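Local atomic coordinates of cadherin-23 (Mus musculus, PDB entry 5VH2), a protein that probably works in cell adhesion and in the mechanotransduction behind hearing, as a calcium-binding cadherin of extended, multi-domain architecture. Residues A[4-9]-A[83-88]; A[14-19]-A[100-105]; A[109-114]-A[189-194]. The protein carries 1 engineered substitution. All blocks are in the same frame, centred on the assembly; numbering follows the deposited sequence.

Interaction 1 (A[4-9]-A[83-88]); sequences EAPVFT and VSATDG. With CA (calcium ion), chain E.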
loop_
_atom_site.group_PDB
_atom_site.type_symbol
_atom_site.label_atom_id
_atom_site.label_comp_id
_atom_site.label_asym_id
_atom_site.label_seq_id
_atom_site.Cartn_x
_atom_site.Cartn_y
_atom_site.Cartn_z
ATOM N N GLU A 4 -8.362 -33.878 30.878
ATOM C CA GLU A 4 -7.581 -32.632 30.692
ATOM C C GLU A 4 -8.123 -31.729 29.564
ATOM O O GLU A 4 -8.951 -32.132 28.745
ATOM C CB GLU A 4 -6.100 -32.940 30.418
ATOM C CG GLU A 4 -5.864 -33.587 29.071
ATOM C CD GLU A 4 -4.636 -34.422 29.025
ATOM O OE1 GLU A 4 -3.874 -34.231 28.047
ATOM O OE2 GLU A 4 -4.459 -35.263 29.949
ATOM N N ALA A 5 -7.635 -30.503 29.543
ATOM C CA ALA A 5 -8.045 -29.537 28.539
ATOM C C ALA A 5 -6.950 -29.433 27.478
ATOM O O ALA A 5 -5.812 -29.843 27.708
ATOM C CB ALA A 5 -8.298 -28.178 29.166
ATOM N N PRO A 6 -7.310 -28.881 26.305
ATOM C CA PRO A 6 -6.363 -28.727 25.200
ATOM C C PRO A 6 -5.293 -27.698 25.502
ATOM O O PRO A 6 -5.578 -26.651 26.082
ATOM C CB PRO A 6 -7.232 -28.240 24.018
ATOM C CG PRO A 6 -8.628 -28.546 24.421
ATOM C CD PRO A 6 -8.641 -28.372 25.927
ATOM N N VAL A 7 -4.075 -28.016 25.098
ATOM C CA VAL A 7 -2.962 -27.092 25.197
ATOM C C VAL A 7 -2.415 -26.909 23.780
ATOM O O VAL A 7 -2.071 -27.904 23.121
ATOM C CB VAL A 7 -1.860 -27.678 26.086
ATOM C CG1 VAL A 7 -0.699 -26.707 26.203
ATOM C CG2 VAL A 7 -2.431 -28.023 27.452
ATOM N N PHE A 8 -2.373 -25.654 23.305
ATOM C CA PHE A 8 -1.731 -25.325 22.044
ATOM C C PHE A 8 -0.237 -25.593 22.134
ATOM O O PHE A 8 0.335 -25.607 23.213
ATOM C CB PHE A 8 -1.986 -23.858 21.652
ATOM C CG PHE A 8 -3.378 -23.613 21.120
ATOM C CD1 PHE A 8 -3.670 -23.781 19.775
ATOM C CD2 PHE A 8 -4.396 -23.225 21.972
ATOM C CE1 PHE A 8 -4.954 -23.544 19.291
ATOM C CE2 PHE A 8 -5.677 -22.981 21.496
ATOM C CZ PHE A 8 -5.960 -23.151 20.151
ATOM N N THR A 9 0.404 -25.835 20.990
ATOM C CA THR A 9 1.870 -26.023 20.975
ATOM C C THR A 9 2.643 -24.735 21.183
ATOM O O THR A 9 3.835 -24.788 21.409
ATOM C CB THR A 9 2.376 -26.654 19.686
ATOM O OG1 THR A 9 2.081 -25.784 18.593
ATOM C CG2 THR A 9 1.727 -27.985 19.472
ATOM N N VAL A 83 -7.387 -17.140 19.929
ATOM C CA VAL A 83 -7.932 -18.421 19.456
ATOM C C VAL A 83 -8.263 -19.326 20.639
ATOM O O VAL A 83 -7.510 -19.367 21.624
ATOM C CB VAL A 83 -6.932 -19.111 18.518
ATOM C CG1 VAL A 83 -7.454 -20.451 18.040
ATOM C CG2 VAL A 83 -6.663 -18.244 17.305
ATOM N N SER A 84 -9.369 -20.061 20.537
ATOM C CA SER A 84 -9.713 -21.080 21.530
ATOM C C SER A 84 -9.723 -22.486 20.891
ATOM O O SER A 84 -10.008 -22.653 19.675
ATOM C CB SER A 84 -11.064 -20.774 22.165
ATOM O OG SER A 84 -12.133 -21.060 21.268
ATOM N N ALA A 85 -9.401 -23.493 21.708
ATOM C CA ALA A 85 -9.609 -24.873 21.336
ATOM C C ALA A 85 -10.471 -25.478 22.409
ATOM O O ALA A 85 -10.117 -25.491 23.575
ATOM C CB ALA A 85 -8.290 -25.599 21.246
ATOM N N THR A 86 -11.601 -26.011 22.002
ATOM C CA THR A 86 -12.579 -26.567 22.912
ATOM C C THR A 86 -12.627 -28.071 22.671
ATOM O O THR A 86 -12.797 -28.489 21.532
ATOM C CB THR A 86 -13.928 -25.940 22.578
ATOM O OG1 THR A 86 -13.813 -24.525 22.669
ATOM C CG2 THR A 86 -14.969 -26.381 23.510
ATOM N N ASP A 87 -12.439 -28.903 23.695
ATOM C CA ASP A 87 -12.609 -30.355 23.473
ATOM C C ASP A 87 -14.080 -30.740 23.225
ATOM O O ASP A 87 -14.986 -29.931 23.441
ATOM C CB ASP A 87 -11.907 -31.245 24.515
ATOM C CG ASP A 87 -12.467 -31.122 25.898
ATOM O OD1 ASP A 87 -13.499 -30.453 26.064
ATOM O OD2 ASP A 87 -11.816 -31.687 26.830
ATOM N N GLY A 88 -14.276 -31.934 22.668
ATOM C CA GLY A 88 -15.501 -32.288 21.948
ATOM C C GLY A 88 -16.538 -32.966 22.800
ATOM O O GLY A 88 -17.559 -33.358 22.302
HETATM CA CA CA E . -10.458 -33.150 27.512
#
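Phe8, on the short strand 7-8, and Pro6, just before it, reach to Ala85 and its neighbours on strand 78-87; the two segments run roughly opposite ways. The two strands belong to different sheets of a cadherin beta-sandwich, and no hydrogen bond joins them. The tight part is apolar. Phe8 CG stands anti to the carbonyl carbon, beside the backbone N (chi1 -76°), and the ring tip, CZ, lies 3.6 Å from Ala85 CB and 3.7 Å from Val83 CG1; both methyls approach obliquely, while the carbonyl carbon of Ser84 sits at the ring edge. Pro6 fills the next position. Its CB meets Ala85 CB at 4.0 Å, and its CG rests 3.5 Å from Ala85 O. Ala33 of strand 27-34 touches Pro6, Phe8 and Ala85 and so closes this core within the sandwich.

The outer side is looser. Val7 turns away from strand 78-87 and is exposed, Thr86 turns away on the facing strand, and the Glu4 side chain leads off to a salt bridge with Lys36. At the Glu4 end the segments meet through calcium, which Glu4 O binds at 2.2 Å and Asp87 OD2 at 2.1 Å. Asp87 has CG between its backbone N and carbonyl carbon (chi1 65°), and OD2 also accepts a hydrogen bond from Asn93. Asp35, Asp37 and Gly41 complete the site. Two oxygens that could not bond to each other are thus joined by the cation, so closure at this end of the sandwich probably depends on bound calcium, whereas the Phe8 end relies on apolar contact.

Interaction 2 (A[14-19]-A[100-105]); sequences NRLGLR and YVTLLN. With CA (calcium ion), chain F.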
loop_
_atom_site.group_PDB
_atom_site.type_symbol
_atom_site.label_atom_id
_atom_site.label_comp_id
_atom_site.label_asym_id
_atom_site.label_seq_id
_atom_site.Cartn_x
_atom_site.Cartn_y
_atom_site.Cartn_z
ATOM N N ASN A 14 3.333 -16.786 15.548
ATOM C CA ASN A 14 3.850 -15.651 14.796
ATOM C C ASN A 14 3.865 -15.923 13.317
ATOM O O ASN A 14 4.480 -16.898 12.856
ATOM C CB ASN A 14 5.281 -15.318 15.204
ATOM C CG ASN A 14 5.356 -14.644 16.543
ATOM O OD1 ASN A 14 4.509 -13.829 16.890
ATOM N ND2 ASN A 14 6.384 -14.971 17.305
ATOM N N ARG A 15 3.208 -15.039 12.572
ATOM C CA ARG A 15 3.437 -14.941 11.137
ATOM C C ARG A 15 3.851 -13.516 10.751
ATOM O O ARG A 15 3.019 -12.597 10.769
ATOM C CB ARG A 15 2.174 -15.322 10.376
ATOM C CG ARG A 15 2.295 -15.155 8.858
ATOM C CD ARG A 15 3.470 -15.932 8.296
ATOM N NE ARG A 15 3.641 -15.726 6.871
ATOM C CZ ARG A 15 2.875 -16.266 5.930
ATOM N NH1 ARG A 15 3.154 -16.029 4.650
ATOM N NH2 ARG A 15 1.794 -16.969 6.245
ATOM N N LEU A 16 5.114 -13.347 10.385
ATOM C CA LEU A 16 5.700 -12.032 10.107
ATOM C C LEU A 16 5.903 -11.853 8.608
ATOM O O LEU A 16 6.343 -12.779 7.914
ATOM C CB LEU A 16 7.040 -11.865 10.829
ATOM C CG LEU A 16 7.042 -12.342 12.296
ATOM C CD1 LEU A 16 8.412 -12.330 12.941
ATOM C CD2 LEU A 16 6.028 -11.544 13.097
ATOM N N GLY A 17 5.586 -10.668 8.100
ATOM C CA GLY A 17 5.854 -10.353 6.706
ATOM C C GLY A 17 4.925 -11.032 5.717
ATOM O O GLY A 17 5.343 -11.425 4.621
ATOM N N LEU A 18 3.673 -11.184 6.116
ATOM C CA LEU A 18 2.630 -11.618 5.202
ATOM C C LEU A 18 2.422 -10.513 4.179
ATOM O O LEU A 18 2.177 -9.364 4.535
ATOM C CB LEU A 18 1.328 -11.866 5.959
ATOM C CG LEU A 18 0.079 -12.290 5.186
ATOM C CD1 LEU A 18 0.276 -13.661 4.592
ATOM C CD2 LEU A 18 -1.135 -12.340 6.083
ATOM N N ARG A 19 2.526 -10.870 2.906
ATOM C CA ARG A 19 2.451 -9.887 1.835
ATOM C C ARG A 19 1.063 -9.232 1.859
ATOM O O ARG A 19 0.055 -9.945 1.800
ATOM C CB ARG A 19 2.680 -10.584 0.491
ATOM C CG ARG A 19 4.057 -11.233 0.334
ATOM C CD ARG A 19 4.247 -11.979 -0.955
ATOM N NE ARG A 19 4.133 -11.118 -2.130
ATOM C CZ ARG A 19 4.542 -11.455 -3.357
ATOM N NH1 ARG A 19 5.131 -12.632 -3.613
ATOM N NH2 ARG A 19 4.384 -10.602 -4.363
ATOM N N TYR A 100 -0.115 -13.620 16.104
ATOM C CA TYR A 100 0.376 -12.286 15.751
ATOM C C TYR A 100 0.718 -12.342 14.279
ATOM O O TYR A 100 1.580 -13.149 13.859
ATOM C CB TYR A 100 1.602 -11.942 16.615
ATOM C CG TYR A 100 2.292 -10.592 16.388
ATOM C CD1 TYR A 100 1.594 -9.381 16.534
ATOM C CD2 TYR A 100 3.674 -10.526 16.179
ATOM C CE1 TYR A 100 2.233 -8.153 16.362
ATOM C CE2 TYR A 100 4.328 -9.316 16.010
ATOM C CZ TYR A 100 3.598 -8.116 16.088
ATOM O OH TYR A 100 4.221 -6.876 15.906
ATOM N N VAL A 101 -0.004 -11.534 13.493
ATOM C CA VAL A 101 0.298 -11.371 12.062
ATOM C C VAL A 101 0.756 -9.937 11.789
ATOM O O VAL A 101 0.053 -8.997 12.126
ATOM C CB VAL A 101 -0.942 -11.672 11.204
ATOM C CG1 VAL A 101 -0.593 -11.622 9.723
ATOM C CG2 VAL A 101 -1.509 -13.047 11.561
ATOM N N THR A 102 1.955 -9.772 11.220
ATOM C CA THR A 102 2.410 -8.473 10.717
ATOM C C THR A 102 2.514 -8.530 9.194
ATOM O O THR A 102 2.787 -9.588 8.616
ATOM C CB THR A 102 3.770 -8.045 11.287
ATOM O OG1 THR A 102 4.790 -8.885 10.769
ATOM C CG2 THR A 102 3.805 -8.118 12.773
ATOM N N LEU A 103 2.245 -7.392 8.561
ATOM C CA LEU A 103 2.134 -7.311 7.108
ATOM C C LEU A 103 3.384 -6.692 6.484
ATOM O O LEU A 103 4.028 -5.816 7.073
ATOM C CB LEU A 103 0.937 -6.448 6.723
ATOM C CG LEU A 103 -0.465 -6.934 7.047
ATOM C CD1 LEU A 103 -1.473 -6.125 6.255
ATOM C CD2 LEU A 103 -0.612 -8.398 6.685
ATOM N N LEU A 104 3.691 -7.127 5.270
ATOM C CA LEU A 104 4.819 -6.612 4.513
ATOM C C LEU A 104 4.273 -5.527 3.586
ATOM O O LEU A 104 3.429 -5.793 2.744
ATOM C CB LEU A 104 5.469 -7.757 3.727
ATOM C CG LEU A 104 6.430 -7.451 2.572
ATOM C CD1 LEU A 104 7.612 -6.652 3.062
ATOM C CD2 LEU A 104 6.910 -8.759 1.969
ATOM N N ASN A 105 4.714 -4.295 3.776
ATOM C CA ASN A 105 4.383 -3.221 2.847
ATOM C C ASN A 105 4.921 -3.546 1.461
ATOM O O ASN A 105 6.087 -3.871 1.299
ATOM C CB ASN A 105 4.964 -1.906 3.336
ATOM C CG ASN A 105 4.495 -0.715 2.511
ATOM O OD1 ASN A 105 3.462 -0.765 1.808
ATOM N ND2 ASN A 105 5.253 0.379 2.595
HETATM CA CA CA F . 1.837 -0.631 0.392
#
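Leu18 and Arg15 pair with Leu103 and Val101 in a parallel match between strands 12-19 and 94-104, neighbouring strands of the mixed sheet of the cadherin beta-sandwich. A beta bulge at Leu16 and Gly17 shifts the register by one: Thr102 O takes a bond from Leu18 N (3.1 Å), and Gly17 N makes weak bonds to both Thr102 O and Thr102 OG1. Beyond the bulge, Leu104 N donates to Leu18 O from above the carbonyl plane, 44° out of it.

Leu18 can be followed outward. CB lies 3.8 Å from Thr102 O, CG stands anti to the backbone N (chi1 178°), and CD2 meets Val101 CG1 at 3.7 Å and Leu103 CD2 at 4.0 Å. The other methyl, CD1, lies above one face of the Arg15 guanidinium, toward its rim; NH2 of that group bonds to Val28 O and Ser27 O.

On the face that carries Asn14 and Tyr100, the Tyr100 ring has Leu16 CD2 4.0 Å from its CD2. An alanine here keeps CB beside Asn14 OD1, itself bonded to Gln12, but lacks the ring, which would probably open a gap beside Leu16 CD2 and leave that branch freer to turn. Just past the strand, Asn105 OD1 binds calcium at 2.2 Å.

Interaction 3 (A[109-114]-A[189-194]); sequences EAVQFS and VVADDG. With NA (sodium ion), chain H; CA (calcium ion), chain G.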
loop_
_atom_site.group_PDB
_atom_site.type_symbol
_atom_site.label_atom_id
_atom_site.label_comp_id
_atom_site.label_asym_id
_atom_site.label_seq_id
_atom_site.Cartn_x
_atom_site.Cartn_y
_atom_site.Cartn_z
ATOM N N GLU A 109 0.182 1.319 -3.988
ATOM C CA GLU A 109 -0.554 2.565 -3.763
ATOM C C GLU A 109 -0.046 3.657 -4.681
ATOM O O GLU A 109 1.015 3.520 -5.260
ATOM C CB GLU A 109 -0.448 3.044 -2.306
ATOM C CG GLU A 109 -0.939 2.074 -1.261
ATOM C CD GLU A 109 -2.432 1.888 -1.283
ATOM O OE1 GLU A 109 -2.911 1.032 -0.526
ATOM O OE2 GLU A 109 -3.119 2.585 -2.046
ATOM N N ALA A 110 -0.810 4.754 -4.750
ATOM C CA ALA A 110 -0.541 5.852 -5.673
ATOM C C ALA A 110 0.500 6.815 -5.082
ATOM O O ALA A 110 1.424 6.373 -4.373
ATOM C CB ALA A 110 -1.849 6.566 -6.031
ATOM N N VAL A 111 0.386 8.104 -5.404
ATOM C CA VAL A 111 1.387 9.097 -5.059
ATOM C C VAL A 111 0.688 10.427 -4.808
ATOM O O VAL A 111 -0.219 10.788 -5.576
ATOM C CB VAL A 111 2.295 9.333 -6.264
ATOM C CG1 VAL A 111 3.306 10.407 -5.936
ATOM C CG2 VAL A 111 2.961 8.031 -6.694
ATOM N N GLN A 112 1.137 11.169 -3.791
ATOM C CA GLN A 112 0.649 12.544 -3.547
ATOM C C GLN A 112 1.676 13.589 -3.990
ATOM O O GLN A 112 2.874 13.356 -3.862
ATOM C CB GLN A 112 0.394 12.787 -2.063
ATOM C CG GLN A 112 -0.502 11.798 -1.362
ATOM C CD GLN A 112 -0.518 12.047 0.124
ATOM O OE1 GLN A 112 -1.286 12.872 0.623
ATOM N NE2 GLN A 112 0.348 11.343 0.850
ATOM N N PHE A 113 1.193 14.753 -4.425
ATOM C CA PHE A 113 2.031 15.902 -4.785
ATOM C C PHE A 113 2.122 16.891 -3.628
ATOM O O PHE A 113 1.324 16.846 -2.715
ATOM C CB PHE A 113 1.435 16.633 -6.001
ATOM C CG PHE A 113 1.519 15.848 -7.266
ATOM C CD1 PHE A 113 2.656 15.919 -8.057
ATOM C CD2 PHE A 113 0.502 14.998 -7.641
ATOM C CE1 PHE A 113 2.770 15.186 -9.233
ATOM C CE2 PHE A 113 0.603 14.252 -8.814
ATOM C CZ PHE A 113 1.737 14.353 -9.612
ATOM N N SER A 114 3.054 17.839 -3.708
ATOM C CA SER A 114 3.260 18.806 -2.633
ATOM C C SER A 114 2.257 19.980 -2.675
ATOM O O SER A 114 2.188 20.764 -1.719
ATOM C CB SER A 114 4.686 19.314 -2.656
ATOM O OG SER A 114 5.019 19.825 -3.929
ATOM N N VAL A 189 1.862 16.937 -15.532
ATOM C CA VAL A 189 3.044 16.156 -15.143
ATOM C C VAL A 189 2.616 14.836 -14.515
ATOM O O VAL A 189 1.725 14.799 -13.668
ATOM C CB VAL A 189 3.942 16.930 -14.149
ATOM C CG1 VAL A 189 5.171 16.110 -13.781
ATOM C CG2 VAL A 189 4.373 18.269 -14.737
ATOM N N VAL A 190 3.226 13.744 -14.952
ATOM C CA VAL A 190 2.997 12.459 -14.332
ATOM C C VAL A 190 4.130 12.156 -13.371
ATOM O O VAL A 190 5.303 12.347 -13.696
ATOM C CB VAL A 190 2.917 11.352 -15.388
ATOM C CG1 VAL A 190 2.856 9.987 -14.718
ATOM C CG2 VAL A 190 1.688 11.549 -16.264
ATOM N N ALA A 191 3.756 11.644 -12.205
ATOM C CA ALA A 191 4.684 11.140 -11.194
ATOM C C ALA A 191 4.555 9.618 -11.128
ATOM O O ALA A 191 3.511 9.071 -10.728
ATOM C CB ALA A 191 4.354 11.757 -9.840
ATOM N N ASP A 192 5.601 8.923 -11.561
ATOM C CA ASP A 192 5.603 7.452 -11.607
ATOM C C ASP A 192 6.388 6.906 -10.416
ATOM O O ASP A 192 7.516 7.355 -10.154
ATOM C CB ASP A 192 6.255 6.979 -12.899
ATOM C CG ASP A 192 5.507 7.474 -14.174
ATOM O OD1 ASP A 192 4.314 7.110 -14.334
ATOM O OD2 ASP A 192 6.097 8.188 -15.041
ATOM N N ASP A 193 5.814 5.954 -9.701
ATOM C CA ASP A 193 6.486 5.368 -8.523
ATOM C C ASP A 193 7.092 3.990 -8.830
ATOM O O ASP A 193 7.645 3.321 -7.940
ATOM C CB ASP A 193 5.506 5.240 -7.332
ATOM C CG ASP A 193 4.336 4.302 -7.623
ATOM O OD1 ASP A 193 4.068 3.939 -8.799
ATOM O OD2 ASP A 193 3.688 3.946 -6.624
ATOM N N GLY A 194 6.946 3.564 -10.082
ATOM C CA GLY A 194 7.299 2.196 -10.472
ATOM C C GLY A 194 6.222 1.180 -10.132
ATOM O O GLY A 194 6.457 -0.034 -10.149
HETATM NA NA NA H . 2.886 4.664 -4.389
HETATM CA CA CA G . -1.613 -0.648 0.439
#
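Glu109 faces Asp193 across a sodium ion: the Glu109 carbonyl O binds it at 2.4 Å and Asp193 OD2 at 2.5 Å. The two oxygens are not hydrogen-bonded; both are ligands of the sodium. The Glu109 side chain turns away from segment 189-194; it bends at chi2 (-69°), which sets CD, and OE1 binds a calcium ion at 2.3 Å, shared with Glu20, Asp72, Glu74 and Asp108. One residue therefore serves two metals, the sodium with its backbone and the calcium with its carboxylate.

Ala110 adds its carbonyl O to the sodium at 2.2 Å, while its CB points away. Asp141 and the engineered Asp139 complete the site. Val111 then enters the strand and turns inward, with CG2 3.8 Å from Asp193 CB; the two side chains slide past each other in opposite directions. Here the chain begins the second cadherin beta-sandwich. Strand 111-113 lies in one sheet and strand 189-192 in the other, their directions 137° apart and their axes 8.3 Å apart at closest approach, so side chains rather than backbone bonds span the gap.

Phe113 also points inward, CG anti to its carbonyl carbon. Its CZ comes within 3.7 Å of Ala191 CB, which approaches the ring obliquely. CE1 touches the same methyl, and the Phe113 side chain also touches Val135, Ala137 and Val202.

Overall arrangement
The three contacts are strung along an elongated chain: the centres of interactions 1 and 2 are about 25 Å apart, those of 2 and 3 about 26 Å, and those of 1 and 3 about 50 Å. Interactions 1 and 2 belong to the first cadherin domain. Their segments alternate along the sequence, and strands 78-87 and 94-104 are neighbours in one sheet. Interaction 3 opens only after 2 has closed and starts the second domain, in a position equivalent to that of interaction 1. Interactions 2 and 3 meet at the metal-binding junction, where one calcium takes ligands from both domains and the linker, with a second calcium and the sodium beside it, consistent with metal-dependent stiffness.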